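Local coordinates for phosphotriesterase family protein (Listeria monocytogenes serotype 4b str. H7858, PDB 3PNZ) that probably hydrolyses phosphorylated sugar lactones at a two-zinc site, as a lactonase of the phosphotriesterase family with an amidohydrolase fold, at residues R73-V78 and T146-G151; W32-A37 and D102-P107; G158-T163 and G191-E196; K130-V135 and I170-R175. All coordinates share one frame; numbering follows the deposited sequence. Where two conformers were deposited one is given.

Contact 1. Residues R73-V78 and T146-G151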
loop_
_atom_site.group_PDB
_atom_site.type_symbol
_atom_site.label_atom_id
_atom_site.label_comp_id
_atom_site.label_asym_id
_atom_site.label_seq_id
_atom_site.Cartn_x
_atom_site.Cartn_y
_atom_site.Cartn_z
ATOM N N ARG A 73 -1.495 -13.650 1.062
ATOM C CA ARG A 73 -2.165 -13.086 2.217
ATOM C C ARG A 73 -2.385 -14.121 3.317
ATOM O O ARG A 73 -2.580 -15.308 3.044
ATOM C CB ARG A 73 -3.520 -12.502 1.823
ATOM C CG ARG A 73 -3.491 -11.472 0.703
ATOM C CD ARG A 73 -4.814 -10.732 0.740
ATOM N NE ARG A 73 -5.063 -9.788 -0.343
ATOM C CZ ARG A 73 -5.820 -10.051 -1.406
ATOM N NH1 ARG A 73 -6.361 -11.257 -1.573
ATOM N NH2 ARG A 73 -6.028 -9.114 -2.316
ATOM N N ARG A 74 -2.340 -13.643 4.556
ATOM C CA ARG A 74 -2.781 -14.401 5.721
ATOM C C ARG A 74 -3.831 -13.552 6.442
ATOM O O ARG A 74 -3.598 -13.039 7.540
ATOM C CB ARG A 74 -1.589 -14.711 6.632
ATOM C CG ARG A 74 -0.592 -15.699 6.031
ATOM C CD ARG A 74 -1.302 -16.988 5.658
ATOM N NE ARG A 74 -0.407 -18.062 5.233
ATOM C CZ ARG A 74 -0.056 -18.308 3.973
ATOM N NH1 ARG A 74 -0.500 -17.545 2.975
ATOM N NH2 ARG A 74 0.752 -19.325 3.708
ATOM N N VAL A 75 -4.982 -13.388 5.796
ATOM C CA VAL A 75 -6.002 -12.446 6.252
ATOM C C VAL A 75 -6.506 -12.741 7.664
ATOM O O VAL A 75 -6.703 -11.824 8.461
ATOM C CB VAL A 75 -7.188 -12.388 5.271
ATOM C CG1 VAL A 75 -8.263 -11.430 5.775
ATOM C CG2 VAL A 75 -6.703 -11.966 3.890
ATOM N N LEU A 76 -6.716 -14.014 7.984
ATOM C CA LEU A 76 -7.208 -14.350 9.317
ATOM C C LEU A 76 -6.211 -13.965 10.408
ATOM O O LEU A 76 -6.604 -13.531 11.487
ATOM C CB LEU A 76 -7.587 -15.834 9.417
ATOM C CG LEU A 76 -8.742 -16.259 8.505
ATOM C CD1 LEU A 76 -8.977 -17.762 8.589
ATOM C CD2 LEU A 76 -10.007 -15.485 8.854
ATOM N N ASP A 77 -4.916 -14.109 10.124
ATOM C CA ASP A 77 -3.890 -13.737 11.096
ATOM C C ASP A 77 -3.862 -12.224 11.294
ATOM O O ASP A 77 -3.736 -11.733 12.412
ATOM C CB ASP A 77 -2.505 -14.220 10.641
ATOM C CG ASP A 77 -2.353 -15.734 10.715
ATOM O OD1 ASP A 77 -2.643 -16.313 11.783
ATOM O OD2 ASP A 77 -1.929 -16.344 9.711
ATOM N N VAL A 78 -3.961 -11.486 10.195
ATOM C CA VAL A 78 -3.983 -10.030 10.278
ATOM C C VAL A 78 -5.227 -9.540 11.028
ATOM O O VAL A 78 -5.150 -8.632 11.850
ATOM C CB VAL A 78 -3.882 -9.390 8.875
ATOM C CG1 VAL A 78 -4.036 -7.877 8.955
ATOM C CG2 VAL A 78 -2.540 -9.762 8.232
ATOM N N THR A 146 -12.929 -15.034 3.473
ATOM C CA THR A 146 -13.163 -14.549 4.830
ATOM C C THR A 146 -14.181 -13.413 4.792
ATOM O O THR A 146 -14.503 -12.902 3.717
ATOM C CB THR A 146 -11.864 -14.017 5.475
ATOM O OG1 THR A 146 -11.584 -12.705 4.962
ATOM C CG2 THR A 146 -10.683 -14.960 5.192
ATOM N N PRO A 147 -14.683 -13.003 5.966
ATOM C CA PRO A 147 -15.616 -11.873 6.021
ATOM C C PRO A 147 -14.919 -10.519 6.108
ATOM O O PRO A 147 -15.597 -9.508 6.286
ATOM C CB PRO A 147 -16.383 -12.109 7.334
ATOM C CG PRO A 147 -15.831 -13.390 7.922
ATOM C CD PRO A 147 -14.510 -13.624 7.286
ATOM N N TYR A 148 -13.595 -10.490 5.992
ATOM C CA TYR A 148 -12.872 -9.235 6.136
ATOM C C TYR A 148 -12.668 -8.583 4.776
ATOM O O TYR A 148 -11.927 -9.094 3.939
ATOM C CB TYR A 148 -11.544 -9.474 6.866
ATOM C CG TYR A 148 -11.769 -10.204 8.175
ATOM C CD1 TYR A 148 -12.332 -9.549 9.265
ATOM C CD2 TYR A 148 -11.455 -11.550 8.308
ATOM C CE1 TYR A 148 -12.566 -10.218 10.464
ATOM C CE2 TYR A 148 -11.682 -12.226 9.500
ATOM C CZ TYR A 148 -12.236 -11.554 10.573
ATOM O OH TYR A 148 -12.463 -12.219 11.762
ATOM N N LYS A 149 -13.348 -7.462 4.559
ATOM C CA LYS A 149 -13.356 -6.813 3.253
ATOM C C LYS A 149 -12.161 -5.885 3.073
ATOM O O LYS A 149 -11.685 -5.287 4.027
ATOM C CB LYS A 149 -14.637 -6.001 3.071
ATOM C CG LYS A 149 -15.920 -6.768 3.382
ATOM C CD LYS A 149 -17.117 -5.840 3.339
ATOM C CE LYS A 149 -18.317 -6.459 4.020
ATOM N NZ LYS A 149 -19.368 -5.428 4.237
ATOM N N ALA A 150 -11.710 -5.752 1.833
ATOM C CA ALA A 150 -10.665 -4.795 1.493
ATOM C C ALA A 150 -11.220 -3.374 1.415
ATOM O O ALA A 150 -12.398 -3.164 1.090
ATOM C CB ALA A 150 -10.038 -5.177 0.174
ATOM N N GLY A 151 -10.355 -2.400 1.692
ATOM C CA GLY A 151 -10.730 -0.998 1.664
ATOM C C GLY A 151 -10.012 -0.201 0.588
ATOM O O GLY A 151 -10.152 1.014 0.503
#
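The first turn of helix 75-85 packs against the loop that leads into strand 150-152. No hydrogen bond crosses between the segments; the join is made by side-chain packing. Leu-76 carries its half with the tip. CB starts across the contact rather than into it. CG lies anti to the carbonyl carbon (chi1 -64°), and Leu-76 CG comes 4.1 Å from Thr-146 CG2. CD2 then does most of the touching. Leu-76 CD2 lies 3.8 Å from the same Thr-146 CG2. Leu-76 CD2 is also 3.7 Å from Tyr-148 CE2. It meets the Tyr-148 ring at the edge, in the ring plane, and the two side chains cross at about a right angle. Next to it, Val-75 has its CB directed toward the loop. Val-75 CG1, anti to the backbone N, lies 3.6 Å from Thr-146 OG1 and 4.0 Å from Tyr-148 CB. Thr-146 OG1 takes the crowded position between its own N and carbonyl carbon (chi1 78°). Thr-146 OG1 accepts a hydrogen bond from Tyr-148 N at 3.2 Å and also bonds to Leu-143 O. The hydroxyl is thus satisfied beside the valine methyl. Tyr-148 also meets Tyr-8 edge to face. Thr-146 OG1, accepting from the N two residues on, closes an ST turn, here at the entry to a strand of the TIM-barrel-type amidohydrolase fold.

Contact 2. Residues W32-A37 and D102-P107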
loop_
_atom_site.group_PDB
_atom_site.type_symbol
_atom_site.label_atom_id
_atom_site.label_comp_id
_atom_site.label_asym_id
_atom_site.label_seq_id
_atom_site.Cartn_x
_atom_site.Cartn_y
_atom_site.Cartn_z
ATOM N N TRP A 32 8.227 -15.951 -3.652
ATOM C CA TRP A 32 9.415 -15.942 -2.801
ATOM C C TRP A 32 9.574 -17.232 -1.994
ATOM O O TRP A 32 10.687 -17.743 -1.840
ATOM C CB TRP A 32 9.415 -14.715 -1.885
ATOM C CG TRP A 32 9.610 -13.433 -2.639
ATOM C CD1 TRP A 32 8.777 -12.347 -2.657
ATOM C CD2 TRP A 32 10.711 -13.105 -3.494
ATOM N NE1 TRP A 32 9.296 -11.366 -3.471
ATOM C CE2 TRP A 32 10.483 -11.806 -3.994
ATOM C CE3 TRP A 32 11.872 -13.786 -3.883
ATOM C CZ2 TRP A 32 11.371 -11.174 -4.860
ATOM C CZ3 TRP A 32 12.754 -13.155 -4.748
ATOM C CH2 TRP A 32 12.496 -11.865 -5.228
ATOM N N GLN A 33 8.459 -17.754 -1.489
ATOM C CA GLN A 33 8.460 -19.020 -0.767
ATOM C C GLN A 33 9.049 -20.136 -1.634
ATOM O O GLN A 33 9.842 -20.955 -1.167
ATOM C CB GLN A 33 7.031 -19.387 -0.358
ATOM C CG GLN A 33 6.932 -20.608 0.542
ATOM C CD GLN A 33 5.500 -21.053 0.753
ATOM O OE1 GLN A 33 4.685 -21.022 -0.173
ATOM N NE2 GLN A 33 5.184 -21.474 1.972
ATOM N N GLU A 34 8.656 -20.160 -2.900
ATOM C CA GLU A 34 9.134 -21.182 -3.821
ATOM C C GLU A 34 10.629 -21.048 -4.087
ATOM O O GLU A 34 11.273 -22.007 -4.511
ATOM C CB GLU A 34 8.340 -21.138 -5.128
ATOM C CG GLU A 34 6.886 -21.585 -4.955
ATOM C CD GLU A 34 6.011 -21.259 -6.150
ATOM O OE1 GLU A 34 6.532 -21.230 -7.283
ATOM O OE2 GLU A 34 4.795 -21.035 -5.952
ATOM N N ARG A 35 11.183 -19.864 -3.830
ATOM C CA ARG A 35 12.603 -19.611 -4.078
ATOM C C ARG A 35 13.419 -19.571 -2.795
ATOM O O ARG A 35 14.576 -19.146 -2.796
ATOM C CB ARG A 35 12.791 -18.315 -4.864
ATOM C CG ARG A 35 12.459 -18.480 -6.331
ATOM C CD ARG A 35 12.270 -17.161 -7.041
ATOM N NE ARG A 35 11.925 -17.398 -8.438
ATOM C CZ ARG A 35 10.762 -17.898 -8.836
ATOM N NH1 ARG A 35 9.829 -18.210 -7.940
ATOM N NH2 ARG A 35 10.529 -18.087 -10.127
ATOM N N ASP A 36 12.801 -20.009 -1.708
ATOM C CA ASP A 36 13.460 -20.077 -0.412
ATOM C C ASP A 36 13.975 -18.724 0.068
ATOM O O ASP A 36 14.886 -18.669 0.892
ATOM C CB ASP A 36 14.608 -21.091 -0.452
ATOM C CG ASP A 36 14.121 -22.510 -0.668
ATOM O OD1 ASP A 36 13.248 -22.963 0.103
ATOM O OD2 ASP A 36 14.613 -23.173 -1.608
ATOM N N ALA A 37 13.388 -17.638 -0.436
ATOM C CA ALA A 37 13.729 -16.299 0.043
ATOM C C ALA A 37 13.028 -16.024 1.376
ATOM O O ALA A 37 12.078 -15.232 1.457
ATOM C CB ALA A 37 13.361 -15.248 -0.997
ATOM N N ASP A 102 4.379 -15.838 -11.348
ATOM C CA ASP A 102 4.914 -17.169 -11.608
ATOM C C ASP A 102 4.542 -18.101 -10.457
ATOM O O ASP A 102 4.520 -19.323 -10.617
ATOM C CB ASP A 102 6.432 -17.114 -11.774
ATOM C CG ASP A 102 7.041 -18.482 -12.044
ATOM O OD1 ASP A 102 6.826 -19.027 -13.150
ATOM O OD2 ASP A 102 7.743 -19.007 -11.150
ATOM N N GLY A 103 4.249 -17.512 -9.299
ATOM C CA GLY A 103 3.904 -18.269 -8.110
ATOM C C GLY A 103 2.680 -19.149 -8.281
ATOM O O GLY A 103 1.767 -18.831 -9.047
ATOM N N LYS A 104 2.668 -20.265 -7.561
ATOM C CA LYS A 104 1.537 -21.185 -7.602
ATOM C C LYS A 104 0.328 -20.685 -6.812
ATOM O O LYS A 104 0.460 -20.093 -5.739
ATOM C CB LYS A 104 1.957 -22.571 -7.106
ATOM C CG LYS A 104 2.838 -23.319 -8.085
ATOM C CD LYS A 104 3.244 -24.675 -7.534
ATOM C CE LYS A 104 4.072 -25.451 -8.546
ATOM N NZ LYS A 104 4.472 -26.787 -8.021
ATOM N N ILE A 105 -0.853 -20.930 -7.361
ATOM C CA ILE A 105 -2.094 -20.583 -6.691
ATOM C C ILE A 105 -2.372 -21.573 -5.572
ATOM O O ILE A 105 -2.381 -22.788 -5.794
ATOM C CB ILE A 105 -3.256 -20.563 -7.690
ATOM C CG1 ILE A 105 -3.071 -19.394 -8.661
ATOM C CG2 ILE A 105 -4.598 -20.479 -6.961
ATOM C CD1 ILE A 105 -4.055 -19.384 -9.800
ATOM N N LYS A 106 -2.576 -21.055 -4.365
ATOM C CA LYS A 106 -2.819 -21.910 -3.210
ATOM C C LYS A 106 -4.199 -22.558 -3.310
ATOM O O LYS A 106 -5.081 -22.052 -4.008
ATOM C CB LYS A 106 -2.667 -21.125 -1.905
ATOM C CG LYS A 106 -3.583 -19.918 -1.777
ATOM C CD LYS A 106 -3.271 -19.138 -0.512
ATOM C CE LYS A 106 -4.217 -17.961 -0.315
ATOM N NZ LYS A 106 -3.849 -17.175 0.905
ATOM N N PRO A 107 -4.383 -23.691 -2.618
ATOM C CA PRO A 107 -5.632 -24.457 -2.707
ATOM C C PRO A 107 -6.853 -23.627 -2.327
ATOM O O PRO A 107 -7.909 -23.788 -2.936
ATOM C CB PRO A 107 -5.426 -25.580 -1.686
ATOM C CG PRO A 107 -3.948 -25.726 -1.576
ATOM C CD PRO A 107 -3.400 -24.339 -1.731
HETATM O O HOH W 1 7.244 -19.038 -8.543
HETATM O O HOH W 2 5.299 -21.814 -9.704
#
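Glu-34 and Arg-35 reach from the region just after helix 30-33 to the loop at 102-107. The close part is Glu-34 against Gly-103 and Lys-104. Its chain is extended beyond CG. Glu-34 OE2 accepts from Lys-104 N at 2.8 Å, nearly straight at 174°, on the syn lone pair. Glu-34 OE2 also lies 3.6 Å from Gly-103 CA. The other side of the contact is looser and wet. Arg-35 is extended from CG to NE, and its NH2 forms a salt bridge of 3.1 Å with Asp-102 OD2. The carboxylate oxygen lies in the guanidinium plane, but the guanidinium comes from above the carboxylate plane, and the two planes are 83° apart. One water accepts from Arg-35 NH1 and donates to both Glu-34 OE1 and Asp-102 OD2. A second links Glu-34 OE1 to Asp-102 O. Arg-35 NH1 also bonds to Tyr-31 O, and the guanidinium makes a cation-pi contact with the Tyr-31 ring. A Schellman motif with Asp-36 as C-prime residue ends the helix here. Glu-34 OE1 and Asp-102 OD2 are 4.6 Å apart. This is consistent with both carboxylates being ionised, the arginine and the shared water probably easing their repulsion.

Contact 3. Residues G158-T163 and G191-E196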
loop_
_atom_site.group_PDB
_atom_site.type_symbol
_atom_site.label_atom_id
_atom_site.label_comp_id
_atom_site.label_asym_id
_atom_site.label_seq_id
_atom_site.Cartn_x
_atom_site.Cartn_y
_atom_site.Cartn_z
ATOM N N GLY A 158 5.785 -2.872 -13.999
ATOM C CA GLY A 158 7.168 -3.315 -13.914
ATOM C C GLY A 158 8.202 -2.221 -14.064
ATOM O O GLY A 158 7.873 -1.030 -14.177
ATOM N N TYR A 159 9.470 -2.628 -14.067
ATOM C CA TYR A 159 10.550 -1.656 -14.143
ATOM C C TYR A 159 10.623 -1.048 -15.542
ATOM O O TYR A 159 11.038 -1.708 -16.499
ATOM C CB TYR A 159 11.890 -2.285 -13.767
ATOM C CG TYR A 159 13.027 -1.313 -13.961
ATOM C CD1 TYR A 159 13.104 -0.152 -13.197
ATOM C CD2 TYR A 159 14.016 -1.545 -14.913
ATOM C CE1 TYR A 159 14.139 0.754 -13.369
ATOM C CE2 TYR A 159 15.056 -0.645 -15.097
ATOM C CZ TYR A 159 15.111 0.499 -14.323
ATOM O OH TYR A 159 16.130 1.401 -14.514
ATOM N N ASN A 160 10.233 0.217 -15.650
ATOM C CA ASN A 160 10.204 0.919 -16.929
ATOM C C ASN A 160 9.359 0.209 -17.984
ATOM O O ASN A 160 9.631 0.309 -19.181
ATOM C CB ASN A 160 11.629 1.193 -17.446
ATOM C CG ASN A 160 12.157 2.539 -16.992
ATOM O OD1 ASN A 160 11.415 3.367 -16.455
ATOM N ND2 ASN A 160 13.440 2.780 -17.231
ATOM N N MET A 161 8.336 -0.516 -17.524
ATOM C CA MET A 161 7.481 -1.319 -18.401
ATOM C C MET A 161 6.028 -1.318 -17.909
ATOM O O MET A 161 5.788 -1.347 -16.701
ATOM C CB MET A 161 7.974 -2.776 -18.425
ATOM C CG MET A 161 9.348 -3.019 -19.070
ATOM S SD MET A 161 9.931 -4.729 -18.909
ATOM C CE MET A 161 10.461 -4.773 -17.199
ATOM N N ILE A 162 5.068 -1.281 -18.835
ATOM C CA ILE A 162 3.706 -1.698 -18.524
ATOM C C ILE A 162 3.404 -2.757 -19.576
ATOM O O ILE A 162 3.228 -2.441 -20.750
ATOM C CB ILE A 162 2.686 -0.559 -18.581
ATOM C CG1 ILE A 162 3.032 0.513 -17.546
ATOM C CG2 ILE A 162 1.265 -1.109 -18.315
ATOM C CD1 ILE A 162 1.963 1.601 -17.423
ATOM N N THR A 163 3.407 -4.016 -19.163
ATOM C CA THR A 163 3.158 -5.111 -20.094
ATOM C C THR A 163 1.671 -5.183 -20.431
ATOM O O THR A 163 0.842 -4.599 -19.727
ATOM C CB THR A 163 3.590 -6.453 -19.504
ATOM O OG1 THR A 163 2.745 -6.782 -18.390
ATOM C CG2 THR A 163 5.046 -6.394 -19.040
ATOM N N GLY A 191 9.782 3.241 -8.642
ATOM C CA GLY A 191 9.210 4.558 -8.867
ATOM C C GLY A 191 9.025 4.947 -10.323
ATOM O O GLY A 191 8.872 6.131 -10.638
ATOM N N THR A 192 9.030 3.960 -11.217
ATOM C CA THR A 192 8.841 4.230 -12.639
ATOM C C THR A 192 7.397 4.037 -13.121
ATOM O O THR A 192 6.597 3.340 -12.493
ATOM C CB THR A 192 9.759 3.340 -13.504
ATOM O OG1 THR A 192 9.342 1.973 -13.387
ATOM C CG2 THR A 192 11.214 3.469 -13.053
ATOM N N MET A 193 7.090 4.686 -14.240
ATOM C CA MET A 193 5.867 4.470 -15.014
ATOM C C MET A 193 4.626 5.158 -14.446
ATOM O O MET A 193 3.515 4.895 -14.903
ATOM C CB MET A 193 5.596 2.980 -15.236
ATOM C CG MET A 193 6.763 2.235 -15.903
ATOM S SD MET A 193 7.372 3.036 -17.425
ATOM C CE MET A 193 6.061 2.633 -18.565
ATOM N N ALA A 194 4.804 6.060 -13.485
ATOM C CA ALA A 194 3.628 6.736 -12.921
ATOM C C ALA A 194 2.810 7.468 -13.984
ATOM O O ALA A 194 1.581 7.395 -13.986
ATOM C CB ALA A 194 4.023 7.687 -11.800
ATOM N N LEU A 195 3.479 8.180 -14.887
ATOM C CA LEU A 195 2.750 8.952 -15.884
ATOM C C LEU A 195 2.003 8.057 -16.867
ATOM O O LEU A 195 0.921 8.415 -17.343
ATOM C CB LEU A 195 3.682 9.910 -16.618
ATOM C CG LEU A 195 4.357 10.946 -15.715
ATOM C CD1 LEU A 195 5.371 11.750 -16.531
ATOM C CD2 LEU A 195 3.324 11.856 -15.056
ATOM N N GLU A 196 2.583 6.897 -17.172
ATOM C CA GLU A 196 1.919 5.943 -18.048
ATOM C C GLU A 196 0.739 5.249 -17.355
ATOM O O GLU A 196 -0.287 4.987 -17.991
ATOM C CB GLU A 196 2.909 4.920 -18.605
ATOM C CG GLU A 196 3.916 5.540 -19.586
ATOM C CD GLU A 196 5.036 6.304 -18.900
ATOM O OE1 GLU A 196 5.166 6.227 -17.661
ATOM O OE2 GLU A 196 5.810 6.983 -19.608
HETATM O O HOH W 3 6.363 0.528 -12.573
#
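Thr-192 and Met-193 face a type II beta turn that runs from Gly-158 to Met-161. Thr-192 has OG1 in the crowded position between its N and carbonyl carbon (chi1 67°). This aims the hydroxyl at the turn, where Thr-192 OG1 accepts a nearly straight bond from Asn-160 N at 3.0 Å. OG1 also bonds to the carbonyl of Glu-189, so two groups grip it. Thr-192 CG2 is anti to the carbonyl carbon and lies 4.0 Å from Tyr-159 CE1. Asn-160 sits at positive phi. The Asn-160 and Thr-192 side chains cross at about a right angle, with Asn-160 OD1 3.4 Å from Thr-192 CB. Met-193 is bent at both chi2 and chi3 (-51° and -74°), which folds its chain along the turn backbone. Met-193 CG lies 3.6 Å from Met-161 N. Met-193 SD rests against the turn backbone, 3.5 Å from Asn-160 C. Met-193 CE goes on to Ile-162 CG1 at 3.8 Å, the two side chains running past each other in opposite directions. Ile-162 is extended, with CG1 anti to the carbonyl carbon, and Ile-162 CD1 reaches Glu-196 CB at 3.6 Å. One water donates to the carbonyls of Gly-158 and Thr-192 and ties the two backbones together. The contact joins the loop between strand 150-152 and helix 164-180 to the start of helix 194-203. Met-193 is the N-cap residue of that helix. On its other side, Ala-194 and Leu-195 pack on helix 222-229.

Contact 4. Residues K130-V135 and I170-R175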
loop_
_atom_site.group_PDB
_atom_site.type_symbol
_atom_site.label_atom_id
_atom_site.label_comp_id
_atom_site.label_asym_id
_atom_site.label_seq_id
_atom_site.Cartn_x
_atom_site.Cartn_y
_atom_site.Cartn_z
ATOM N N LYS A 130 -14.164 -10.449 -15.710
ATOM C CA LYS A 130 -14.116 -11.435 -14.641
ATOM C C LYS A 130 -13.044 -11.090 -13.611
ATOM O O LYS A 130 -13.201 -11.366 -12.427
ATOM C CB LYS A 130 -13.896 -12.839 -15.209
ATOM C CG LYS A 130 -15.144 -13.433 -15.855
ATOM C CD LYS A 130 -16.235 -13.624 -14.814
ATOM C CE LYS A 130 -17.538 -14.117 -15.437
ATOM N NZ LYS A 130 -18.629 -14.185 -14.422
ATOM N N LEU A 131 -11.946 -10.486 -14.056
ATOM C CA LEU A 131 -10.947 -10.003 -13.110
ATOM C C LEU A 131 -11.537 -8.870 -12.266
ATOM O O LEU A 131 -11.308 -8.797 -11.056
ATOM C CB LEU A 131 -9.662 -9.567 -13.834
ATOM C CG LEU A 131 -8.846 -10.711 -14.452
ATOM C CD1 LEU A 131 -7.647 -10.160 -15.242
ATOM C CD2 LEU A 131 -8.384 -11.700 -13.387
ATOM N N THR A 132 -12.310 -7.999 -12.903
ATOM C CA THR A 132 -13.007 -6.947 -12.177
ATOM C C THR A 132 -13.914 -7.557 -11.102
ATOM O O THR A 132 -13.895 -7.128 -9.957
ATOM C CB THR A 132 -13.822 -6.060 -13.122
ATOM O OG1 THR A 132 -12.930 -5.363 -14.009
ATOM C CG2 THR A 132 -14.659 -5.044 -12.331
ATOM N N GLU A 133 -14.684 -8.577 -11.472
ATOM C CA GLU A 133 -15.578 -9.232 -10.515
ATOM C C GLU A 133 -14.824 -9.720 -9.283
ATOM O O GLU A 133 -15.297 -9.576 -8.154
ATOM C CB GLU A 133 -16.309 -10.409 -11.161
ATOM C CG GLU A 133 -17.236 -10.035 -12.295
ATOM C CD GLU A 133 -18.155 -11.183 -12.688
ATOM O OE1 GLU A 133 -18.243 -12.167 -11.914
ATOM O OE2 GLU A 133 -18.785 -11.097 -13.766
ATOM N N PHE A 134 -13.659 -10.320 -9.511
ATOM C CA PHE A 134 -12.818 -10.808 -8.426
ATOM C C PHE A 134 -12.441 -9.687 -7.452
ATOM O O PHE A 134 -12.558 -9.838 -6.231
ATOM C CB PHE A 134 -11.550 -11.473 -8.983
ATOM C CG PHE A 134 -10.456 -11.604 -7.968
ATOM C CD1 PHE A 134 -10.478 -12.629 -7.039
ATOM C CD2 PHE A 134 -9.420 -10.683 -7.924
ATOM C CE1 PHE A 134 -9.485 -12.738 -6.084
ATOM C CE2 PHE A 134 -8.420 -10.787 -6.976
ATOM C CZ PHE A 134 -8.453 -11.814 -6.055
ATOM N N VAL A 135 -11.994 -8.559 -7.996
ATOM C CA VAL A 135 -11.590 -7.424 -7.176
ATOM C C VAL A 135 -12.796 -6.832 -6.445
ATOM O O VAL A 135 -12.721 -6.517 -5.262
ATOM C CB VAL A 135 -10.888 -6.333 -8.020
ATOM C CG1 VAL A 135 -10.521 -5.129 -7.157
ATOM C CG2 VAL A 135 -9.642 -6.904 -8.706
ATOM N N ILE A 170 -4.700 -3.194 -14.738
ATOM C CA ILE A 170 -5.009 -1.799 -14.434
ATOM C C ILE A 170 -6.455 -1.496 -14.807
ATOM O O ILE A 170 -7.190 -0.886 -14.032
ATOM C CB ILE A 170 -4.094 -0.794 -15.178
ATOM C CG1 ILE A 170 -2.621 -1.049 -14.831
ATOM C CG2 ILE A 170 -4.506 0.644 -14.832
ATOM C CD1 ILE A 170 -1.661 -0.066 -15.517
ATOM N N ARG A 171 -6.862 -1.926 -15.998
ATOM C CA ARG A 171 -8.224 -1.672 -16.454
ATOM C C ARG A 171 -9.242 -2.419 -15.583
ATOM O O ARG A 171 -10.289 -1.872 -15.258
ATOM C CB ARG A 171 -8.385 -2.009 -17.946
ATOM C CG ARG A 171 -7.471 -1.183 -18.836
ATOM C CD ARG A 171 -7.784 -1.345 -20.325
ATOM N NE ARG A 171 -6.717 -0.774 -21.148
ATOM C CZ ARG A 171 -6.626 0.510 -21.470
ATOM N NH1 ARG A 171 -7.540 1.374 -21.048
ATOM N NH2 ARG A 171 -5.619 0.936 -22.223
ATOM N N ALA A 172 -8.915 -3.643 -15.177
ATOM C CA ALA A 172 -9.807 -4.425 -14.311
ATOM C C ALA A 172 -10.017 -3.704 -12.979
ATOM O O ALA A 172 -11.133 -3.626 -12.459
ATOM C CB ALA A 172 -9.236 -5.817 -14.075
ATOM N N VAL A 173 -8.933 -3.167 -12.433
ATOM C CA VAL A 173 -8.988 -2.459 -11.156
ATOM C C VAL A 173 -9.710 -1.117 -11.271
ATOM O O VAL A 173 -10.496 -0.753 -10.391
ATOM C CB VAL A 173 -7.573 -2.274 -10.577
ATOM C CG1 VAL A 173 -7.587 -1.301 -9.413
ATOM C CG2 VAL A 173 -7.023 -3.627 -10.152
ATOM N N ALA A 174 -9.463 -0.389 -12.362
ATOM C CA ALA A 174 -10.178 0.858 -12.613
ATOM C C ALA A 174 -11.686 0.596 -12.637
ATOM O O ALA A 174 -12.476 1.322 -12.036
ATOM C CB ALA A 174 -9.716 1.488 -13.919
ATOM N N ARG A 175 -12.073 -0.468 -13.321
ATOM C CA ARG A 175 -13.486 -0.801 -13.436
ATOM C C ARG A 175 -14.058 -1.280 -12.104
ATOM O O ARG A 175 -15.232 -1.037 -11.806
ATOM C CB ARG A 175 -13.690 -1.789 -14.579
ATOM C CG ARG A 175 -13.315 -1.149 -15.917
ATOM C CD ARG A 175 -13.168 -2.156 -17.039
ATOM N NE ARG A 175 -12.465 -1.559 -18.171
ATOM C CZ ARG A 175 -12.246 -2.183 -19.326
ATOM N NH1 ARG A 175 -12.685 -3.423 -19.506
ATOM N NH2 ARG A 175 -11.592 -1.560 -20.301
#
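Thr-132 has OG1 anti to its carbonyl carbon (chi1 -65°) and CG2 anti to its backbone N. With this torsion Thr-132 OG1 lies 2.9 Å from Ala-172 O, and the methyl lies over the next turn of the partner helix. OG1 also hydrogen-bonds to Thr-128 O one turn back. Thr-132 OG1 lies 3.7 Å from Arg-175 CB. Small residues let the helices approach closely. The backbones are nearest at Thr-132 and Ala-172, with CA atoms 4.6 Å apart. Ala-172 CB points into the contact and meets Leu-131 CB at 3.8 Å. Val-135 CG2 and Val-173 CG2 meet more loosely at 4.4 Å. The axes of segments 130-135 and 170-175 pass 8.1 Å apart and cross at -52°. Arg-175 is extended from CG to NE, and its NE forms a salt bridge with Glu-204. One guanidinium face lies over Arg-171 CB. Two neighbouring helices of the barrel-type amidohydrolase fold, 128-140 and 164-180, thus pack together; they come before and after strand 150-152 in the chain. Val-135 and Val-173 both touch Val-153, just past that strand. On a further side of helix 164-180, Ile-170, Arg-171 and Ala-174 pack on helix 194-203.

Contacts 1, 3 and 4 follow the chain around strand 150-152. Contact 1 involves the loop entering it, contact 4 the helices before and after it, and contact 3 the loop beyond it. Just past the strand comes Lys-154, the carboxylated lysine that binds both zinc ions. The Gly-158 residue of contact 3 lies about 10 Å from a bound zinc ion, and the Val-173 side chain of contact 4 about 13 Å. Contacts 3 and 4 touch through Ile-162 CG2 and Ile-170 CD1, 4.2 Å apart. Contact 2 is a surface contact that touches contact 1, with Lys-106 NZ 3.1 Å from Arg-73 O. Contacts 1 and 3 lie on opposite sides of the chain's centre, their centres 29 Å apart.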